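Local coordinates for protein exopolygalacturonase (Yersinia enterocolitica, PDB 2UVF) that hydrolyses the polygalacturonic acid of pectin from a chain end, probably releasing digalacturonic acid, at residues Y69-A74 with F128-Q133; V111-T116 with W425-Y430. All coordinates share one frame; numbering follows the deposited sequence.

Contact 1. Residues Y69-A74 with F128-Q133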
loop_
_atom_site.group_PDB
_atom_site.type_symbol
_atom_site.label_atom_id
_atom_site.label_comp_id
_atom_site.label_asym_id
_atom_site.label_seq_id
_atom_site.Cartn_x
_atom_site.Cartn_y
_atom_site.Cartn_z
ATOM N N TYR A 69 -0.410 24.554 1.004
ATOM C CA TYR A 69 -0.713 24.729 2.434
ATOM C C TYR A 69 0.531 25.260 3.140
ATOM O O TYR A 69 1.653 24.929 2.735
ATOM C CB TYR A 69 -1.125 23.401 3.075
ATOM C CG TYR A 69 -2.519 22.951 2.724
ATOM C CD1 TYR A 69 -3.616 23.312 3.515
ATOM C CD2 TYR A 69 -2.749 22.151 1.600
ATOM C CE1 TYR A 69 -4.909 22.898 3.189
ATOM C CE2 TYR A 69 -4.033 21.730 1.270
ATOM C CZ TYR A 69 -5.108 22.106 2.057
ATOM O OH TYR A 69 -6.368 21.664 1.711
ATOM N N GLN A 70 0.333 26.078 4.179
ATOM C CA GLN A 70 1.445 26.693 4.918
ATOM C C GLN A 70 1.385 26.301 6.380
ATOM O O GLN A 70 0.306 26.268 6.969
ATOM C CB GLN A 70 1.391 28.219 4.830
ATOM C CG GLN A 70 1.517 28.807 3.436
ATOM C CD GLN A 70 1.754 30.318 3.468
ATOM O OE1 GLN A 70 1.651 30.960 4.526
ATOM N NE2 GLN A 70 2.061 30.894 2.311
ATOM N N ILE A 71 2.550 26.054 6.972
ATOM C CA ILE A 71 2.637 25.449 8.306
ATOM C C ILE A 71 3.355 26.362 9.305
ATOM O O ILE A 71 4.454 26.825 9.047
ATOM C CB ILE A 71 3.274 24.013 8.247
ATOM C CG1 ILE A 71 2.292 23.015 7.619
ATOM C CG2 ILE A 71 3.660 23.519 9.628
ATOM C CD1 ILE A 71 2.300 22.980 6.098
ATOM N N PHE A 72 2.709 26.608 10.442
ATOM C CA PHE A 72 3.217 27.527 11.464
ATOM C C PHE A 72 3.326 26.834 12.813
ATOM O O PHE A 72 2.385 26.167 13.251
ATOM C CB PHE A 72 2.280 28.732 11.630
ATOM C CG PHE A 72 1.799 29.341 10.336
ATOM C CD1 PHE A 72 2.453 30.439 9.783
ATOM C CD2 PHE A 72 0.663 28.847 9.697
ATOM C CE1 PHE A 72 2.014 31.019 8.602
ATOM C CE2 PHE A 72 0.222 29.424 8.514
ATOM C CZ PHE A 72 0.900 30.517 7.967
ATOM N N SER A 73 4.475 26.990 13.468
ATOM C CA SER A 73 4.620 26.605 14.867
ATOM C C SER A 73 4.583 27.888 15.681
ATOM O O SER A 73 5.325 28.841 15.380
ATOM C CB SER A 73 5.924 25.845 15.110
ATOM O OG SER A 73 6.140 25.601 16.493
ATOM N N ALA A 74 3.724 27.921 16.701
ATOM C CA ALA A 74 3.477 29.139 17.489
ATOM C C ALA A 74 3.407 30.376 16.582
ATOM O O ALA A 74 4.151 31.346 16.765
ATOM C CB ALA A 74 4.530 29.311 18.602
ATOM N N PHE A 128 1.240 23.767 16.596
ATOM C CA PHE A 128 1.237 23.748 15.131
ATOM C C PHE A 128 -0.139 24.153 14.572
ATOM O O PHE A 128 -1.187 23.684 15.056
ATOM C CB PHE A 128 1.603 22.346 14.596
ATOM C CG PHE A 128 3.009 21.880 14.922
ATOM C CD1 PHE A 128 4.123 22.478 14.327
ATOM C CD2 PHE A 128 3.212 20.793 15.778
ATOM C CE1 PHE A 128 5.430 22.032 14.614
ATOM C CE2 PHE A 128 4.498 20.335 16.068
ATOM C CZ PHE A 128 5.610 20.951 15.489
ATOM N N THR A 129 -0.134 25.036 13.573
ATOM C CA THR A 129 -1.324 25.260 12.740
ATOM C C THR A 129 -0.997 25.161 11.242
ATOM O O THR A 129 0.166 25.268 10.847
ATOM C CB THR A 129 -2.063 26.609 13.038
ATOM O OG1 THR A 129 -1.171 27.718 12.867
ATOM C CG2 THR A 129 -2.662 26.620 14.439
ATOM N N VAL A 130 -2.039 24.959 10.432
ATOM C CA VAL A 130 -1.936 24.878 8.962
ATOM C C VAL A 130 -3.009 25.739 8.259
ATOM O O VAL A 130 -4.186 25.722 8.634
ATOM C CB VAL A 130 -1.981 23.377 8.452
ATOM C CG1 VAL A 130 -3.315 22.696 8.775
ATOM C CG2 VAL A 130 -1.675 23.284 6.967
ATOM N N LYS A 131 -2.583 26.499 7.248
ATOM C CA LYS A 131 -3.500 27.287 6.409
ATOM C C LYS A 131 -3.406 26.840 4.953
ATOM O O LYS A 131 -2.293 26.626 4.443
ATOM C CB LYS A 131 -3.155 28.788 6.462
ATOM C CG LYS A 131 -3.045 29.403 7.835
ATOM C CD LYS A 131 -2.987 30.920 7.714
ATOM C CE LYS A 131 -2.835 31.591 9.080
ATOM N NZ LYS A 131 -3.342 33.005 9.092
ATOM N N ALA A 132 -4.564 26.703 4.307
ATOM C CA ALA A 132 -4.660 26.597 2.851
ATOM C C ALA A 132 -4.163 27.871 2.173
ATOM O O ALA A 132 -4.487 28.985 2.596
ATOM C CB ALA A 132 -6.086 26.312 2.422
ATOM N N GLN A 133 -3.365 27.693 1.127
ATOM C CA GLN A 133 -2.902 28.798 0.311
ATOM C C GLN A 133 -3.651 28.732 -1.011
ATOM O O GLN A 133 -3.769 27.665 -1.621
ATOM C CB GLN A 133 -1.389 28.717 0.084
ATOM C CG GLN A 133 -0.757 29.991 -0.475
ATOM C CD GLN A 133 0.630 29.754 -1.027
ATOM O OE1 GLN A 133 1.624 29.910 -0.320
ATOM N NE2 GLN A 133 0.706 29.360 -2.292
#

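Contact 2. Residues V111-T116 with W425-Y430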
loop_
_atom_site.group_PDB
_atom_site.type_symbol
_atom_site.label_atom_id
_atom_site.label_comp_id
_atom_site.label_asym_id
_atom_site.label_seq_id
_atom_site.Cartn_x
_atom_site.Cartn_y
_atom_site.Cartn_z
ATOM N N VAL A 111 -2.913 18.237 -4.310
ATOM C CA VAL A 111 -2.346 19.096 -3.284
ATOM C C VAL A 111 -1.609 18.255 -2.239
ATOM O O VAL A 111 -1.922 17.077 -2.043
ATOM C CB VAL A 111 -3.438 20.008 -2.646
ATOM C CG1 VAL A 111 -3.989 21.014 -3.698
ATOM C CG2 VAL A 111 -4.587 19.172 -2.007
ATOM N N MET A 112 -0.604 18.842 -1.595
ATOM C CA MET A 112 0.100 18.167 -0.489
ATOM C C MET A 112 -0.694 18.249 0.821
ATOM O O MET A 112 -1.395 19.234 1.070
ATOM C CB MET A 112 1.526 18.698 -0.320
ATOM C CG MET A 112 2.426 18.528 -1.563
ATOM S SD MET A 112 2.907 16.805 -1.970
ATOM C CE MET A 112 1.693 16.381 -3.200
ATOM N N GLN A 113 -0.593 17.191 1.634
ATOM C CA GLN A 113 -1.345 17.039 2.893
ATOM C C GLN A 113 -0.391 16.638 4.028
ATOM O O GLN A 113 -0.819 16.192 5.085
ATOM C CB GLN A 113 -2.423 15.973 2.743
ATOM C CG GLN A 113 -3.533 16.310 1.759
ATOM C CD GLN A 113 -4.472 15.150 1.527
ATOM O OE1 GLN A 113 -4.573 14.622 0.418
ATOM N NE2 GLN A 113 -5.173 14.748 2.572
ATOM N N ASN A 114 0.907 16.790 3.797
ATOM C CA ASN A 114 1.916 16.431 4.790
ATOM C C ASN A 114 3.044 17.450 4.826
ATOM O O ASN A 114 3.354 18.070 3.810
ATOM C CB ASN A 114 2.468 15.008 4.554
ATOM C CG ASN A 114 3.405 14.926 3.357
ATOM O OD1 ASN A 114 2.952 14.738 2.221
ATOM N ND2 ASN A 114 4.722 15.047 3.607
ATOM N N PHE A 115 3.647 17.611 6.000
ATOM C CA PHE A 115 4.778 18.517 6.209
ATOM C C PHE A 115 5.637 17.944 7.341
ATOM O O PHE A 115 5.147 17.735 8.443
ATOM C CB PHE A 115 4.257 19.929 6.557
ATOM C CG PHE A 115 5.337 20.969 6.796
ATOM C CD1 PHE A 115 5.695 21.861 5.794
ATOM C CD2 PHE A 115 5.952 21.095 8.039
ATOM C CE1 PHE A 115 6.680 22.833 6.011
ATOM C CE2 PHE A 115 6.932 22.066 8.261
ATOM C CZ PHE A 115 7.297 22.928 7.243
ATOM N N THR A 116 6.912 17.683 7.054
ATOM C CA THR A 116 7.854 17.137 8.051
ATOM C C THR A 116 8.687 18.214 8.789
ATOM O O THR A 116 9.551 18.870 8.191
ATOM C CB THR A 116 8.801 16.092 7.414
ATOM O OG1 THR A 116 8.026 15.130 6.710
ATOM C CG2 THR A 116 9.620 15.380 8.461
ATOM N N TRP A 425 -6.241 5.526 4.710
ATOM C CA TRP A 425 -6.122 6.838 4.095
ATOM C C TRP A 425 -4.860 6.842 3.243
ATOM O O TRP A 425 -3.750 6.680 3.731
ATOM C CB TRP A 425 -6.213 7.920 5.175
ATOM C CG TRP A 425 -6.184 9.354 4.759
ATOM C CD1 TRP A 425 -6.547 9.896 3.560
ATOM C CD2 TRP A 425 -5.758 10.440 5.582
ATOM N NE1 TRP A 425 -6.354 11.268 3.577
ATOM C CE2 TRP A 425 -5.886 11.625 4.818
ATOM C CE3 TRP A 425 -5.284 10.529 6.902
ATOM C CZ2 TRP A 425 -5.559 12.881 5.333
ATOM C CZ3 TRP A 425 -4.958 11.783 7.414
ATOM C CH2 TRP A 425 -5.103 12.944 6.629
ATOM N N LEU A 426 -5.050 6.929 1.939
ATOM C CA LEU A 426 -3.908 6.748 1.024
ATOM C C LEU A 426 -3.711 8.027 0.229
ATOM O O LEU A 426 -4.489 8.312 -0.657
ATOM C CB LEU A 426 -4.137 5.535 0.091
ATOM C CG LEU A 426 -4.513 4.134 0.644
ATOM C CD1 LEU A 426 -3.661 3.725 1.856
ATOM C CD2 LEU A 426 -5.991 4.030 0.975
ATOM N N PHE A 427 -2.679 8.802 0.568
ATOM C CA PHE A 427 -2.485 10.122 -0.031
ATOM C C PHE A 427 -1.025 10.460 -0.377
ATOM O O PHE A 427 -0.109 9.935 0.226
ATOM C CB PHE A 427 -3.149 11.225 0.835
ATOM C CG PHE A 427 -2.559 11.379 2.231
ATOM C CD1 PHE A 427 -1.583 12.344 2.486
ATOM C CD2 PHE A 427 -3.004 10.587 3.292
ATOM C CE1 PHE A 427 -1.034 12.519 3.773
ATOM C CE2 PHE A 427 -2.463 10.735 4.588
ATOM C CZ PHE A 427 -1.478 11.702 4.825
ATOM N N ASN A 428 -0.838 11.352 -1.346
ATOM C CA ASN A 428 0.487 11.845 -1.751
ATOM C C ASN A 428 1.483 10.741 -2.136
ATOM O O ASN A 428 2.679 10.825 -1.829
ATOM C CB ASN A 428 1.083 12.791 -0.688
ATOM C CG ASN A 428 0.195 14.007 -0.408
ATOM O OD1 ASN A 428 -0.700 14.346 -1.203
ATOM N ND2 ASN A 428 0.448 14.670 0.709
ATOM N N ASN A 429 0.974 9.703 -2.796
ATOM C CA ASN A 429 1.818 8.588 -3.264
ATOM C C ASN A 429 2.001 8.704 -4.725
ATOM O O ASN A 429 1.144 9.285 -5.435
ATOM C CB ASN A 429 1.186 7.220 -2.942
ATOM C CG ASN A 429 0.971 7.033 -1.472
ATOM O OD1 ASN A 429 1.922 6.882 -0.749
ATOM N ND2 ASN A 429 -0.290 7.087 -1.013
ATOM N N TYR A 430 3.132 8.166 -5.178
ATOM C CA TYR A 430 3.358 7.970 -6.613
ATOM C C TYR A 430 3.339 6.474 -6.961
ATOM O O TYR A 430 4.188 5.718 -6.513
ATOM C CB TYR A 430 4.688 8.587 -7.001
ATOM C CG TYR A 430 4.983 8.598 -8.480
ATOM C CD1 TYR A 430 4.507 9.610 -9.297
ATOM C CD2 TYR A 430 5.779 7.602 -9.056
ATOM C CE1 TYR A 430 4.816 9.619 -10.667
ATOM C CE2 TYR A 430 6.077 7.600 -10.386
ATOM C CZ TYR A 430 5.603 8.608 -11.199
ATOM O OH TYR A 430 5.943 8.604 -12.552
#

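Contact 1. Residues Y69-A74 with F128-Q133
The ring of Phe-72 lies against the aliphatic chain of Lys-131, which crosses it at roughly a right angle, with Phe-72 CE2 3.3 Å from Lys-131 CG. Phe-72 chi1 of -45°, CG beside the backbone N, swings the ring over the neighbouring strand, and the extended lysine chain keeps CD and CE close to the same ring corner. Beside this pair, Thr-129 OG1 meets Phe-72 CB at 3.8 Å, while the Thr-129 carbonyl oxygen lies at the ring edge. Farther along the same face, Gln-70 NE2 donates to Gln-133 OE1 (2.8 Å), arriving on a lone pair in the carbonyl plane; the two amides are turned 81° apart.

On the other face Tyr-69, Ile-71, Val-130 and Ala-132 are buried. Val-130 CG2 touches Tyr-69 CB at 3.9 Å and Ile-71 CG1 at 4.0 Å, while Tyr-69 CE1 reaches Ala-132 CB at 3.7 Å. Leu-55 and Trp-57 of strand 53-58 pack on this side, as expected between the two sheets of a fibronectin type III sandwich.

Gln-70 with Lys-131 and Phe-72 with Thr-129 are antiparallel hydrogen-bonded pairs, each joined by two backbone bonds; the straightest, Phe-72 N to Thr-129 O (2.9 Å), has an angle of 178° at the hydrogen. This chemistry implies a two-sided sheet: apolar contacts seal its inner face, whereas the partly exposed outer face combines an amide-amide hydrogen bond with an aromatic-aliphatic overlap.

Contact 2. Residues V111-T116 with W425-Y430
Apolar and ring contacts centre on Gln-113, whose side chain runs extended from the 111-116 segment toward the aromatic pair Trp-425 and Phe-427. Gln-113 CB packs 3.7 Å from Phe-427 CD1, and farther along the chain Gln-113 OE1 lies the same 3.7 Å from Phe-427 CB. NE2 lies over one face of the phenyl ring, the amide plane inclined to it by 26°. Trp-425 approaches that same face, offset toward the rim, and presents its own ring edge to the amide, with Gln-113 NE2 3.4 Å from Trp-425 CZ2. Phe-427 in turn meets the ring of Phe-394, nearly parallel to it.

Polar anchoring of this group comes from outside the two segments. Glu-454 OE2 accepts hydrogen bonds from both Gln-113 NE2 and Trp-425 NE1, and Gln-113 NE2 donates also to the backbone oxygen of Trp-57. One carboxylate oxygen thus ties the glutamine to the indole.

A second polar cluster surrounds the Asn-428 amide, which projects toward the extended backbone of Val-111 to Gln-113. Its end lies against that backbone, and the bent Met-112 chain brings CE alongside the amide.

The segments join the fibronectin type III domain to the family 28 beta-helix. Their chemistry implies a buried interface of mixed character: a glutamine amide packed on aromatic rings, its N-H groups satisfied by the Trp-57 carbonyl and by Glu-454, whose negative charge two N-H donors probably stabilise.

Overall arrangement
Contact 1 lies toward the periphery, its centre about 28 Å from the centre of the chain, whereas contact 2 is buried at about 13 Å, where the N-terminal domain meets the beta-helix. The first joins neighbouring strands within one sheet of the fibronectin type III domain and rests on regular backbone pairing; the second joins two domains through side chains, with no strand pairing across it. Their centres are about 15 Å apart, and the domain's interior connects them: Tyr-69 CD2 packs 3.3 Å from Met-112 O, and Ile-71 CD1 3.6 Å from Phe-115 CD1. Strand 53-58 serves both, its Trp-57 facing contact 1 with the ring and contact 2 with the backbone oxygen.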